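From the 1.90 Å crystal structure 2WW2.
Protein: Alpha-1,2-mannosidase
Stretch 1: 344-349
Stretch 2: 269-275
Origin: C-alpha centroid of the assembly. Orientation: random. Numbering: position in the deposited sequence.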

# COMPACT_ATOMS: atom_id res chain seq x y z
N LEU A 344 7.28 2.77 -40.28
CA LEU A 344 6.05 2.30 -40.94
C LEU A 344 5.37 3.44 -41.71
O LEU A 344 5.13 3.33 -42.92
CB LEU A 344 5.07 1.73 -39.90
CG LEU A 344 3.72 1.21 -40.42
CD1 LEU A 344 3.93 0.17 -41.51
CD2 LEU A 344 2.87 0.64 -39.26
N LEU A 345 5.06 4.51 -40.99
CA LEU A 345 4.25 5.59 -41.55
C LEU A 345 5.04 6.80 -42.07
O LEU A 345 4.53 7.57 -42.89
CB LEU A 345 3.24 6.06 -40.51
CG LEU A 345 2.03 5.15 -40.27
CD1 LEU A 345 1.28 5.67 -39.08
CD2 LEU A 345 1.10 5.14 -41.48
N TYR A 346 6.27 6.97 -41.58
CA TYR A 346 7.12 8.11 -41.94
C TYR A 346 8.55 7.65 -42.27
O TYR A 346 9.52 8.17 -41.70
CB TYR A 346 7.12 9.14 -40.80
CG TYR A 346 5.71 9.46 -40.30
CD1 TYR A 346 4.93 10.42 -40.94
CD2 TYR A 346 5.16 8.78 -39.22
CE1 TYR A 346 3.63 10.69 -40.51
CE2 TYR A 346 3.86 9.05 -38.78
CZ TYR A 346 3.11 10.02 -39.44
OH TYR A 346 1.82 10.31 -39.02
N PRO A 347 8.69 6.69 -43.20
CA PRO A 347 10.02 6.07 -43.37
C PRO A 347 11.03 7.05 -43.98
O PRO A 347 12.23 6.81 -43.87
CB PRO A 347 9.74 4.89 -44.32
CG PRO A 347 8.52 5.29 -45.08
CD PRO A 347 7.68 6.06 -44.06
N GLU A 348 10.57 8.13 -44.60
CA GLU A 348 11.50 9.13 -45.13
C GLU A 348 12.24 9.76 -43.95
O GLU A 348 13.39 10.21 -44.09
CB GLU A 348 10.81 10.20 -46.00
CG GLU A 348 9.95 11.21 -45.24
CD GLU A 348 8.51 10.74 -45.01
OE1 GLU A 348 8.22 9.53 -45.00
OE2 GLU A 348 7.65 11.62 -44.85
N VAL A 349 11.59 9.79 -42.79
CA VAL A 349 12.26 10.30 -41.59
C VAL A 349 13.33 9.32 -41.11
O VAL A 349 14.48 9.71 -40.87
CB VAL A 349 11.26 10.63 -40.48
CG1 VAL A 349 12.01 11.17 -39.24
CG2 VAL A 349 10.27 11.68 -41.02
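Stretch 2, residues 269-275: NYLGRVE

Stretch 2 comes in on a helix that begins earlier in the chain, bends through a type I turn from L271 to V274, and leaves as a strand. It meets stretch 1 where that chain breaks between two helices: Y346 leaves helical phi/psi after the first and stands at the N-cap position of the second. The two run roughly antiparallel: the CA of L345 lies 6.8 Å from the CA of R273, and the CA of Y346 8.3 Å from the CA of Y270.

R273 organizes the contact. Its CA-to-CB bond points toward stretch 1, and after chi1 m the chain runs almost fully extended (chi2 -162°, chi3 -176°, chi4 170°), which carries the guanidinium out to the helix break. There NH1 donates to L345 O at 2.9 Å, while NH2 forms a salt bridge with E348 OE2 at 2.8 Å. NH1 also reaches E348 OE1 at 3.2 Å with a nearly straight hydrogen bond, and OE2 at 3.0 Å with a weak one. Both L345 O and OE2 lie near the guanidinium plane, where its N-H bonds point. In E348, with CA-to-CB already pointing toward stretch 2, chi1 p and chi2 m set the carboxylate against the arginine.

Y346 starts sideways, but with chi1 m the end of its side chain comes nearer stretch 2, and OH donates to Y270 O at 2.7 Å. That carbonyl also accepts from R273 N at 3.3 Å. Y270, also m, brings its ring edge to Y346, CD1 to CD1 at 3.9 Å; a water lies 2.6 Å from Y270 OH and 2.7 Å from E348 OE2, and donates to OE2.

L345 (m, t) begins sideways and brings CD1 within 4.1 Å of V274 CG1. The rule is economical: one extended arginine ties the backbone carbonyl of L345 and a bent glutamate together.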

# COMPACT_ATOMS: atom_id res chain seq x y z
N ASN A 269 -1.40 17.04 -43.16
CA ASN A 269 -0.74 16.10 -44.06
C ASN A 269 -0.09 14.92 -43.31
O ASN A 269 -0.30 13.76 -43.66
CB ASN A 269 0.33 16.82 -44.91
CG ASN A 269 -0.29 17.70 -46.02
OD1 ASN A 269 -1.50 17.65 -46.29
ND2 ASN A 269 0.56 18.49 -46.68
N TYR A 270 0.71 15.23 -42.30
CA TYR A 270 1.42 14.18 -41.56
C TYR A 270 0.50 13.39 -40.63
O TYR A 270 0.57 12.15 -40.60
CB TYR A 270 2.64 14.76 -40.81
CG TYR A 270 3.79 15.09 -41.75
CD1 TYR A 270 4.63 14.08 -42.23
CD2 TYR A 270 4.01 16.39 -42.19
CE1 TYR A 270 5.67 14.37 -43.11
CE2 TYR A 270 5.04 16.68 -43.08
CZ TYR A 270 5.86 15.68 -43.52
OH TYR A 270 6.87 15.98 -44.38
N LEU A 271 -0.39 14.07 -39.91
CA LEU A 271 -1.35 13.34 -39.06
C LEU A 271 -2.23 12.45 -39.93
O LEU A 271 -2.61 11.35 -39.52
CB LEU A 271 -2.23 14.27 -38.21
CG LEU A 271 -1.47 15.16 -37.21
CD1 LEU A 271 -2.39 16.24 -36.62
CD2 LEU A 271 -0.81 14.32 -36.10
N GLY A 272 -2.58 12.95 -41.11
CA GLY A 272 -3.54 12.26 -41.98
C GLY A 272 -3.02 10.98 -42.61
O GLY A 272 -3.77 10.26 -43.28
N ARG A 273 -1.74 10.68 -42.40
CA ARG A 273 -1.22 9.40 -42.88
C ARG A 273 -1.84 8.21 -42.15
O ARG A 273 -1.78 7.09 -42.65
CB ARG A 273 0.30 9.33 -42.81
CG ARG A 273 0.98 10.33 -43.73
CD ARG A 273 2.42 9.93 -43.95
NE ARG A 273 3.13 10.92 -44.76
CZ ARG A 273 4.44 10.92 -44.93
NH1 ARG A 273 5.16 9.98 -44.35
NH2 ARG A 273 5.03 11.85 -45.68
N VAL A 274 -2.43 8.45 -40.98
CA VAL A 274 -3.31 7.46 -40.39
C VAL A 274 -4.69 8.06 -40.12
O VAL A 274 -4.83 9.05 -39.39
CB VAL A 274 -2.70 6.68 -39.16
CG1 VAL A 274 -2.16 7.64 -38.13
CG2 VAL A 274 -3.77 5.73 -38.54
N GLU A 275 -5.69 7.50 -40.78
CA GLU A 275 -7.03 8.05 -40.70
C GLU A 275 -7.90 7.18 -39.80
O GLU A 275 -8.26 6.07 -40.18
CB GLU A 275 -7.70 8.03 -42.07
CG GLU A 275 -7.20 8.99 -43.09
CD GLU A 275 -8.15 8.99 -44.31
OE1 GLU A 275 -7.80 8.37 -45.33
OE2 GLU A 275 -9.25 9.57 -44.22
O HOH W 1 8.23 14.13 -45.58